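Long-range contacts in DNA repair protein rhp9/CRB2 (Schizosaccharomyces pombe, PDB 2FHD), which acts in DNA repair and probably recognises methylated histone H4 through its tandem tudor domains: residues A[57-62]-A[135-140]; A[70-75]-A[119-124]; A[80-85]-A[104-109]. All blocks are in the same frame, centred on the assembly; numbering follows the deposited sequence.

Interaction 1: A[57-62]-A[135-140]; sequences NQIKRF and RDLSFS
The backbone of 135-140, an irregular stretch, passes strand 59-61 with end-to-end directions 81° apart and is joined to it by one direct backbone bond, from Arg61 N to Arg135 O at 2.6 Å. The same oxygen lies 3.4 Å from Arg61 CB. Farther out, Arg61 CG lies 3.8 Å from Asp136 O, and NE 3.8 Å from Ser138 OG, which bonds to Thr141 OG1. Lys60 and Asp136 run side by side and point the same way. A bend at chi2 (-77°) turns CD of Lys60 over the CB of Arg135, and NZ then reaches Asp136 OD1 at 3.1 Å in a salt bridge, meeting the carboxylate from above its plane. One water donates to both Ile59 O and Asp136 OD1 and accepts from Leu137 N; another accepts from Lys60 NZ and Arg135 N. Ile59 is buried; in the conformer of Leu137 described, CD2 comes 4.4 Å from Ile59 CG1, a loose and less certain contact. Arg135 sends its guanidinium away to Phe63, whose carbonyl it hydrogen-bonds and whose ring it meets in a cation-pi contact, and to Asp68 in a salt bridge. The segment is thus held to the edge strand by one backbone bond, a salt bridge, two bridging waters and some apolar packing; because Asp136 OD1 takes both the ammonium and a water, its charge is probably well balanced although Asp136 is exposed.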
loop_
_atom_site.group_PDB
_atom_site.type_symbol
_atom_site.label_atom_id
_atom_site.label_comp_id
_atom_site.label_asym_id
_atom_site.label_seq_id
_atom_site.Cartn_x
_atom_site.Cartn_y
_atom_site.Cartn_z
ATOM N N ASN A 57 8.508 -14.156 -17.825
ATOM C CA ASN A 57 9.913 -14.092 -18.164
ATOM C C ASN A 57 10.782 -13.316 -17.140
ATOM O O ASN A 57 11.967 -13.152 -17.349
ATOM C CB ASN A 57 10.059 -13.306 -19.478
ATOM C CG ASN A 57 9.713 -14.132 -20.704
ATOM O OD1 ASN A 57 9.746 -15.367 -20.697
ATOM N ND2 ASN A 57 9.332 -13.445 -21.759
ATOM N N GLN A 58 10.189 -12.816 -16.081
ATOM C CA GLN A 58 10.924 -11.969 -15.191
ATOM C C GLN A 58 10.919 -12.532 -13.770
ATOM O O GLN A 58 11.179 -11.782 -12.836
ATOM C CB GLN A 58 10.314 -10.570 -15.246
ATOM C CG GLN A 58 10.701 -9.800 -16.529
ATOM C CD GLN A 58 9.862 -8.494 -16.691
ATOM O OE1 GLN A 58 8.715 -8.426 -16.288
ATOM N NE2 GLN A 58 10.464 -7.476 -17.241
ATOM N N ILE A 59 10.744 -13.872 -13.626
ATOM C CA ILE A 59 10.533 -14.444 -12.332
ATOM C C ILE A 59 10.944 -15.908 -12.337
ATOM O O ILE A 59 10.657 -16.649 -13.293
ATOM C CB ILE A 59 9.039 -14.247 -11.867
ATOM C CG1 ILE A 59 8.797 -14.609 -10.427
ATOM C CG2 ILE A 59 8.015 -15.070 -12.678
ATOM C CD1 ILE A 59 7.401 -14.151 -9.950
ATOM N N LYS A 60 11.666 -16.296 -11.283
ATOM C CA LYS A 60 12.111 -17.692 -11.087
ATOM C C LYS A 60 11.762 -18.111 -9.662
ATOM O O LYS A 60 11.733 -17.253 -8.798
ATOM C CB LYS A 60 13.630 -17.753 -11.236
ATOM C CG LYS A 60 14.149 -17.412 -12.598
ATOM C CD LYS A 60 13.934 -18.624 -13.600
ATOM C CE LYS A 60 14.230 -18.195 -14.974
ATOM N NZ LYS A 60 13.932 -19.333 -15.936
ATOM N N ARG A 61 11.560 -19.400 -9.402
ATOM C CA ARG A 61 11.539 -19.899 -8.029
ATOM C C ARG A 61 12.896 -19.551 -7.351
ATOM O O ARG A 61 13.925 -19.686 -7.967
ATOM C CB ARG A 61 11.423 -21.431 -8.038
ATOM C CG ARG A 61 10.062 -22.079 -7.787
ATOM C CD ARG A 61 10.154 -23.261 -6.753
ATOM N NE ARG A 61 8.861 -23.322 -6.021
ATOM C CZ ARG A 61 8.662 -23.713 -4.751
ATOM N NH1 ARG A 61 9.648 -24.164 -3.978
ATOM N NH2 ARG A 61 7.450 -23.674 -4.243
ATOM N N PHE A 62 12.909 -19.188 -6.077
ATOM C CA PHE A 62 14.178 -18.886 -5.388
ATOM C C PHE A 62 14.734 -20.233 -4.923
ATOM O O PHE A 62 14.565 -20.614 -3.745
ATOM C CB PHE A 62 13.918 -17.990 -4.177
ATOM C CG PHE A 62 15.152 -17.380 -3.582
ATOM C CD1 PHE A 62 16.480 -17.745 -4.059
ATOM C CD2 PHE A 62 15.039 -16.469 -2.528
ATOM C CE1 PHE A 62 17.645 -17.199 -3.488
ATOM C CE2 PHE A 62 16.263 -15.891 -1.906
ATOM C CZ PHE A 62 17.558 -16.286 -2.381
ATOM N N ARG A 135 14.094 -23.793 -12.869
ATOM C CA ARG A 135 13.742 -22.758 -11.872
ATOM C C ARG A 135 12.467 -21.970 -12.097
ATOM O O ARG A 135 12.171 -21.022 -11.374
ATOM C CB ARG A 135 14.884 -21.789 -11.609
ATOM C CG ARG A 135 15.469 -22.045 -10.223
ATOM C CD ARG A 135 16.130 -23.510 -10.156
ATOM N NE ARG A 135 17.283 -23.673 -11.064
ATOM C CZ ARG A 135 18.501 -23.204 -10.801
ATOM N NH1 ARG A 135 18.686 -22.488 -9.659
ATOM N NH2 ARG A 135 19.515 -23.388 -11.684
ATOM N N ASP A 136 11.674 -22.378 -13.054
ATOM C CA ASP A 136 10.423 -21.730 -13.330
ATOM C C ASP A 136 9.461 -22.046 -12.168
ATOM O O ASP A 136 9.632 -23.076 -11.470
ATOM C CB ASP A 136 9.877 -22.205 -14.720
ATOM C CG ASP A 136 10.634 -21.549 -15.928
ATOM O OD1 ASP A 136 10.957 -20.353 -15.935
ATOM O OD2 ASP A 136 10.897 -22.223 -16.932
ATOM N N LEU A 137 8.480 -21.163 -11.957
ATOM C CA LEU A 137 7.389 -21.417 -11.019
ATOM C C LEU A 137 6.713 -22.772 -11.286
ATOM O O LEU A 137 6.419 -23.137 -12.440
ATOM C CB LEU A 137 6.330 -20.322 -11.116
ATOM C CG LEU A 137 6.677 -18.857 -10.810
ATOM C CD1 LEU A 137 5.361 -18.068 -10.850
ATOM C CD2 LEU A 137 7.424 -18.672 -9.456
ATOM N N SER A 138 6.470 -23.507 -10.217
ATOM C CA SER A 138 5.776 -24.756 -10.310
ATOM C C SER A 138 4.271 -24.571 -10.119
ATOM O O SER A 138 3.840 -23.659 -9.412
ATOM C CB SER A 138 6.323 -25.637 -9.215
ATOM O OG SER A 138 6.054 -25.016 -7.990
ATOM N N PHE A 139 3.472 -25.444 -10.742
ATOM C CA PHE A 139 2.021 -25.546 -10.498
ATOM C C PHE A 139 1.612 -25.501 -9.020
ATOM O O PHE A 139 0.684 -24.762 -8.664
ATOM C CB PHE A 139 1.449 -26.847 -11.029
ATOM C CG PHE A 139 -0.025 -26.803 -11.158
ATOM C CD1 PHE A 139 -0.625 -25.981 -12.145
ATOM C CD2 PHE A 139 -0.835 -27.506 -10.259
ATOM C CE1 PHE A 139 -2.005 -25.913 -12.270
ATOM C CE2 PHE A 139 -2.212 -27.429 -10.366
ATOM C CZ PHE A 139 -2.783 -26.622 -11.376
ATOM N N SER A 140 2.275 -26.300 -8.174
ATOM C CA SER A 140 1.967 -26.235 -6.716
ATOM C C SER A 140 2.034 -24.833 -6.101
ATOM O O SER A 140 1.254 -24.576 -5.199
ATOM C CB SER A 140 2.791 -27.198 -5.868
ATOM O OG SER A 140 4.142 -27.071 -6.194
HETATM O O HOH W 1 9.152 -18.839 -14.092
HETATM O O HOH W 2 14.411 -22.110 -15.130
#

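Interaction 2: A[70-75]-A[119-124]; sequences VQSTRL and ISTIYV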
loop_
_atom_site.group_PDB
_atom_site.type_symbol
_atom_site.label_atom_id
_atom_site.label_comp_id
_atom_site.label_asym_id
_atom_site.label_seq_id
_atom_site.Cartn_x
_atom_site.Cartn_y
_atom_site.Cartn_z
ATOM N N VAL A 70 26.150 -16.314 -9.110
ATOM C CA VAL A 70 25.396 -15.315 -8.429
ATOM C C VAL A 70 26.297 -14.241 -7.831
ATOM O O VAL A 70 27.514 -14.392 -7.786
ATOM C CB VAL A 70 24.578 -15.972 -7.307
ATOM C CG1 VAL A 70 23.690 -17.056 -7.876
ATOM C CG2 VAL A 70 25.528 -16.561 -6.209
ATOM N N GLN A 71 25.713 -13.161 -7.337
ATOM C CA GLN A 71 26.464 -12.224 -6.495
ATOM C C GLN A 71 25.864 -12.178 -5.132
ATOM O O GLN A 71 24.806 -12.800 -4.882
ATOM C CB GLN A 71 26.480 -10.879 -7.154
ATOM C CG GLN A 71 27.320 -11.027 -8.357
ATOM C CD GLN A 71 27.020 -10.088 -9.453
ATOM O OE1 GLN A 71 27.688 -9.101 -9.557
ATOM N NE2 GLN A 71 26.056 -10.406 -10.318
ATOM N N SER A 72 26.565 -11.518 -4.215
ATOM C CA SER A 72 26.038 -11.307 -2.865
ATOM C C SER A 72 26.388 -9.872 -2.504
ATOM O O SER A 72 27.439 -9.348 -2.849
ATOM C CB SER A 72 26.608 -12.319 -1.855
ATOM O OG SER A 72 26.568 -11.843 -0.533
ATOM N N THR A 73 25.395 -9.233 -1.950
ATOM C CA THR A 73 25.448 -7.950 -1.281
ATOM C C THR A 73 26.634 -7.665 -0.245
ATOM O O THR A 73 27.000 -6.542 -0.054
ATOM C CB THR A 73 23.994 -7.842 -0.674
ATOM O OG1 THR A 73 23.200 -6.915 -1.426
ATOM C CG2 THR A 73 23.960 -7.626 0.709
ATOM N N ARG A 74 27.216 -8.678 0.360
ATOM C CA ARG A 74 28.311 -8.577 1.248
ATOM C C ARG A 74 29.684 -8.807 0.629
ATOM O O ARG A 74 30.702 -8.640 1.333
ATOM C CB ARG A 74 28.137 -9.650 2.295
ATOM C CG ARG A 74 26.847 -9.332 3.115
ATOM C CD ARG A 74 26.832 -10.141 4.330
ATOM N NE ARG A 74 25.704 -9.789 5.184
ATOM C CZ ARG A 74 25.507 -10.398 6.360
ATOM N NH1 ARG A 74 26.421 -11.331 6.795
ATOM N NH2 ARG A 74 24.469 -10.021 7.120
ATOM N N LEU A 75 29.721 -9.196 -0.657
ATOM C CA LEU A 75 30.961 -9.423 -1.397
ATOM C C LEU A 75 31.087 -8.479 -2.639
ATOM O O LEU A 75 31.638 -8.865 -3.634
ATOM C CB LEU A 75 31.012 -10.870 -1.874
ATOM C CG LEU A 75 30.686 -11.742 -0.658
ATOM C CD1 LEU A 75 30.505 -13.198 -1.081
ATOM C CD2 LEU A 75 31.757 -11.606 0.472
ATOM N N ILE A 119 21.357 -16.281 2.545
ATOM C CA ILE A 119 20.678 -16.461 1.261
ATOM C C ILE A 119 19.958 -15.099 0.873
ATOM O O ILE A 119 19.905 -14.722 -0.340
ATOM C CB ILE A 119 19.696 -17.707 1.468
ATOM C CG1 ILE A 119 19.811 -18.879 0.444
ATOM C CG2 ILE A 119 18.325 -17.305 1.844
ATOM C CD1 ILE A 119 20.002 -18.446 -0.816
ATOM N N SER A 120 19.486 -14.321 1.863
ATOM C CA SER A 120 18.771 -13.030 1.584
ATOM C C SER A 120 19.634 -11.955 0.909
ATOM O O SER A 120 19.111 -10.963 0.356
ATOM C CB SER A 120 18.237 -12.405 2.874
ATOM O OG SER A 120 19.303 -11.995 3.767
ATOM N N THR A 121 20.942 -12.194 0.902
ATOM C CA THR A 121 22.006 -11.293 0.379
ATOM C C THR A 121 22.255 -11.567 -1.162
ATOM O O THR A 121 22.869 -10.797 -1.886
ATOM C CB THR A 121 23.217 -11.662 1.316
ATOM O OG1 THR A 121 23.625 -10.610 2.209
ATOM C CG2 THR A 121 24.221 -12.464 0.731
ATOM N N ILE A 122 21.737 -12.669 -1.668
ATOM C CA ILE A 122 21.857 -12.987 -3.082
ATOM C C ILE A 122 21.208 -12.002 -4.017
ATOM O O ILE A 122 20.102 -11.494 -3.777
ATOM C CB ILE A 122 21.294 -14.421 -3.351
ATOM C CG1 ILE A 122 22.125 -15.441 -2.563
ATOM C CG2 ILE A 122 21.196 -14.800 -4.866
ATOM C CD1 ILE A 122 23.617 -15.572 -2.960
ATOM N N TYR A 123 21.876 -11.754 -5.139
ATOM C CA TYR A 123 21.220 -11.086 -6.263
ATOM C C TYR A 123 21.870 -11.603 -7.507
ATOM O O TYR A 123 22.952 -12.198 -7.433
ATOM C CB TYR A 123 21.269 -9.572 -6.162
ATOM C CG TYR A 123 22.662 -8.937 -6.262
ATOM C CD1 TYR A 123 23.083 -8.308 -7.428
ATOM C CD2 TYR A 123 23.554 -8.969 -5.169
ATOM C CE1 TYR A 123 24.363 -7.705 -7.526
ATOM C CE2 TYR A 123 24.833 -8.376 -5.252
ATOM C CZ TYR A 123 25.216 -7.733 -6.432
ATOM O OH TYR A 123 26.475 -7.136 -6.493
ATOM N N VAL A 124 21.182 -11.476 -8.644
ATOM C CA VAL A 124 21.574 -12.223 -9.832
ATOM C C VAL A 124 21.497 -11.388 -11.089
ATOM O O VAL A 124 20.505 -10.680 -11.322
ATOM C CB VAL A 124 20.780 -13.566 -10.002
ATOM C CG1 VAL A 124 21.545 -14.495 -10.974
ATOM C CG2 VAL A 124 20.647 -14.281 -8.684
#
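Strand 122-123, the short edge strand that follows a 3-10 turn in the second tudor domain, pairs antiparallel with strand 69-72 through Gln71 and Tyr123. Gln71 N donates to Tyr123 O at 2.9 Å, and Tyr123 N returns a bond to Gln71 O at 3.1 Å. Next in the ladder, Thr73 N donates to Thr121 O at 3.0 Å. With CG between the backbone N and the carbonyl carbon (chi1 66°), the Tyr123 ring folds back across Gln71, whose CB sits over one ring face, 3.7 Å from the centroid, in a CH-pi contact. Thr73 N lies at the ring edge, and the hydroxyl bonds to Gly76 O. This order, a 3-10 turn leading into a last strand beside the first, is that of the SH3-like barrel. An alanine at Tyr123 would probably leave Gln71 CB without its ring and Gly76 O without this hydroxyl, opening a gap beside Phe22, which packs edge-to-face on the tyrosine. On the face that carries Ser72 and Ile122, Ile122 CD1 meets Val70 CG2 at 3.9 Å, while Val70 CG1 lies 4.2 Å from Val124 CG2.

Interaction 3: A[80-85]-A[104-109]; sequences HTVVKT and DMVILA
Val82 and Val106 cross at about a right angle, CG1 of the first 4.0 Å from CG2 of the second, while the other methyl of Val82, CG2, meets Leu108 CD2 at an oblique angle. Thr85 extends this row: its CG2, anti to the carbonyl carbon, packs 3.8 Å from Val106 CG2. Val82, Val106, Leu108 and Thr85 lie on one face of the sheet; the first three are buried, and Val70 and Val117 add to their packing. At one end His80 crosses Leu108 at about a right angle, the two CB atoms 3.7 Å apart, and its ring meets that of His110. Val83, by contrast, leans across the partner strand: CB lies 3.8 Å from Ile107 CG2, and with CG1 anti to the backbone N (chi1 177°), CG2 is left beside that N, where it touches Ala109 CB. In the backbone, Thr81 and Ala109 exchange two bonds. Farther on, Ile107 O accepts from Val83 N at 2.6 Å and weakly from Lys84 N at 3.5 Å, and Ile107 N donates to Lys84 O. Two residues thus stand opposite one, and the alternation of sides is reset, so that Val82 and Thr85 point to the same face although two residues separate them. This is a classic beta bulge between strands 80-85 and 105-109, their N-to-C directions 136° apart, the second and third strands of the SH3-like tudor barrel.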
loop_
_atom_site.group_PDB
_atom_site.type_symbol
_atom_site.label_atom_id
_atom_site.label_comp_id
_atom_site.label_asym_id
_atom_site.label_seq_id
_atom_site.Cartn_x
_atom_site.Cartn_y
_atom_site.Cartn_z
ATOM N N HIS A 80 30.298 -15.322 -7.882
ATOM C CA HIS A 80 30.623 -16.538 -7.168
ATOM C C HIS A 80 29.826 -17.671 -7.754
ATOM O O HIS A 80 28.881 -17.414 -8.369
ATOM C CB HIS A 80 30.250 -16.349 -5.664
ATOM C CG HIS A 80 31.200 -15.460 -4.937
ATOM N ND1 HIS A 80 32.170 -15.947 -4.089
ATOM C CD2 HIS A 80 31.369 -14.114 -4.965
ATOM C CE1 HIS A 80 32.865 -14.941 -3.583
ATOM N NE2 HIS A 80 32.422 -13.819 -4.122
ATOM N N THR A 81 30.167 -18.921 -7.533
ATOM C CA THR A 81 29.278 -20.010 -7.864
ATOM C C THR A 81 28.713 -20.589 -6.533
ATOM O O THR A 81 29.342 -20.542 -5.458
ATOM C CB THR A 81 29.967 -21.128 -8.743
ATOM O OG1 THR A 81 31.098 -21.636 -8.016
ATOM C CG2 THR A 81 30.547 -20.528 -9.952
ATOM N N VAL A 82 27.507 -21.115 -6.619
ATOM C CA VAL A 82 26.887 -21.690 -5.538
ATOM C C VAL A 82 27.512 -23.045 -5.251
ATOM O O VAL A 82 27.732 -23.901 -6.122
ATOM C CB VAL A 82 25.376 -21.779 -5.793
ATOM C CG1 VAL A 82 24.695 -22.614 -4.697
ATOM C CG2 VAL A 82 24.744 -20.314 -5.948
ATOM N N VAL A 83 27.835 -23.227 -3.984
ATOM C CA VAL A 83 28.315 -24.527 -3.541
ATOM C C VAL A 83 27.152 -25.297 -2.947
ATOM O O VAL A 83 26.854 -26.310 -3.469
ATOM C CB VAL A 83 29.568 -24.424 -2.553
ATOM C CG1 VAL A 83 29.949 -25.856 -2.082
ATOM C CG2 VAL A 83 30.739 -23.766 -3.254
ATOM N N LYS A 84 26.457 -24.791 -1.933
ATOM C CA LYS A 84 25.367 -25.519 -1.256
ATOM C C LYS A 84 24.511 -24.552 -0.474
ATOM O O LYS A 84 25.007 -23.581 0.054
ATOM C CB LYS A 84 25.947 -26.599 -0.306
ATOM C CG LYS A 84 24.901 -27.427 0.505
ATOM C CD LYS A 84 25.399 -28.790 1.063
ATOM C CE LYS A 84 25.124 -29.964 0.048
ATOM N NZ LYS A 84 23.586 -30.221 -0.075
ATOM N N THR A 85 23.214 -24.768 -0.408
ATOM C CA THR A 85 22.349 -23.968 0.465
ATOM C C THR A 85 21.937 -24.913 1.627
ATOM O O THR A 85 21.873 -26.166 1.444
ATOM C CB THR A 85 21.059 -23.575 -0.282
ATOM O OG1 THR A 85 20.535 -24.795 -0.794
ATOM C CG2 THR A 85 21.310 -22.606 -1.495
ATOM N N ASP A 104 18.331 -20.749 4.418
ATOM C CA ASP A 104 18.715 -19.619 5.165
ATOM C C ASP A 104 20.094 -19.104 4.773
ATOM O O ASP A 104 20.394 -17.919 4.898
ATOM C CB ASP A 104 18.983 -20.365 6.503
ATOM C CG ASP A 104 18.990 -19.507 7.504
ATOM O OD1 ASP A 104 18.384 -18.453 7.124
ATOM O OD2 ASP A 104 19.612 -19.789 8.491
HETATM N N MSE A 105 20.984 -20.058 4.455
HETATM C CA MSE A 105 22.427 -19.796 4.273
HETATM C C MSE A 105 22.840 -20.333 2.923
HETATM O O MSE A 105 22.331 -21.337 2.437
HETATM C CB MSE A 105 23.310 -20.492 5.347
HETATM C CG MSE A 105 23.018 -20.013 6.788
HETATM SE SE MSE A 105 23.743 -18.205 6.987
HETATM C CE MSE A 105 22.149 -17.147 7.908
ATOM N N VAL A 106 23.809 -19.672 2.324
ATOM C CA VAL A 106 24.411 -20.259 1.152
ATOM C C VAL A 106 25.945 -20.181 1.211
ATOM O O VAL A 106 26.512 -19.165 1.619
ATOM C CB VAL A 106 23.820 -19.604 -0.144
ATOM C CG1 VAL A 106 24.100 -18.149 -0.158
ATOM C CG2 VAL A 106 24.343 -20.328 -1.408
ATOM N N ILE A 107 26.594 -21.241 0.790
ATOM C CA ILE A 107 28.032 -21.238 0.559
ATOM C C ILE A 107 28.365 -20.961 -0.952
ATOM O O ILE A 107 27.863 -21.633 -1.883
ATOM C CB ILE A 107 28.642 -22.616 1.005
ATOM C CG1 ILE A 107 28.239 -22.977 2.425
ATOM C CG2 ILE A 107 30.193 -22.647 0.769
ATOM C CD1 ILE A 107 28.529 -24.530 2.731
ATOM N N LEU A 108 29.208 -19.956 -1.153
ATOM C CA LEU A 108 29.629 -19.377 -2.429
ATOM C C LEU A 108 31.125 -19.570 -2.633
ATOM O O LEU A 108 31.877 -19.467 -1.672
ATOM C CB LEU A 108 29.382 -17.903 -2.374
ATOM C CG LEU A 108 27.904 -17.553 -2.280
ATOM C CD1 LEU A 108 27.713 -16.038 -2.328
ATOM C CD2 LEU A 108 27.117 -18.249 -3.414
ATOM N N ALA A 109 31.562 -19.833 -3.873
ATOM C CA ALA A 109 32.975 -20.052 -4.214
ATOM C C ALA A 109 33.425 -19.072 -5.256
ATOM O O ALA A 109 32.689 -18.687 -6.170
ATOM C CB ALA A 109 33.200 -21.475 -4.711
HETATM O O HOH W 3 34.053 -20.505 -8.635
#

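Overall arrangement
Interactions 2 and 3 belong to one sheet, that of the second tudor domain, and meet through neighbouring strands 69-72 and 80-86: Val70 O lies 2.9 Å from His80 N, and Val70 CG2 packs on Leu108 CD2. Their centres are 10 Å apart, and both combine backbone ladders with apolar packing; interaction 2 is the more buried, interaction 3 only partly so. Interaction 1 sets a loop against the last strand of the first tudor sheet; it is partly buried and adds a salt bridge and waters to a single backbone bond and loose apolar packing. Both other contacts are nested within the loop it closes. Phe62 touches Ile119 and Ile122, linking interactions 1 and 2, whose centres are about 19 Å apart.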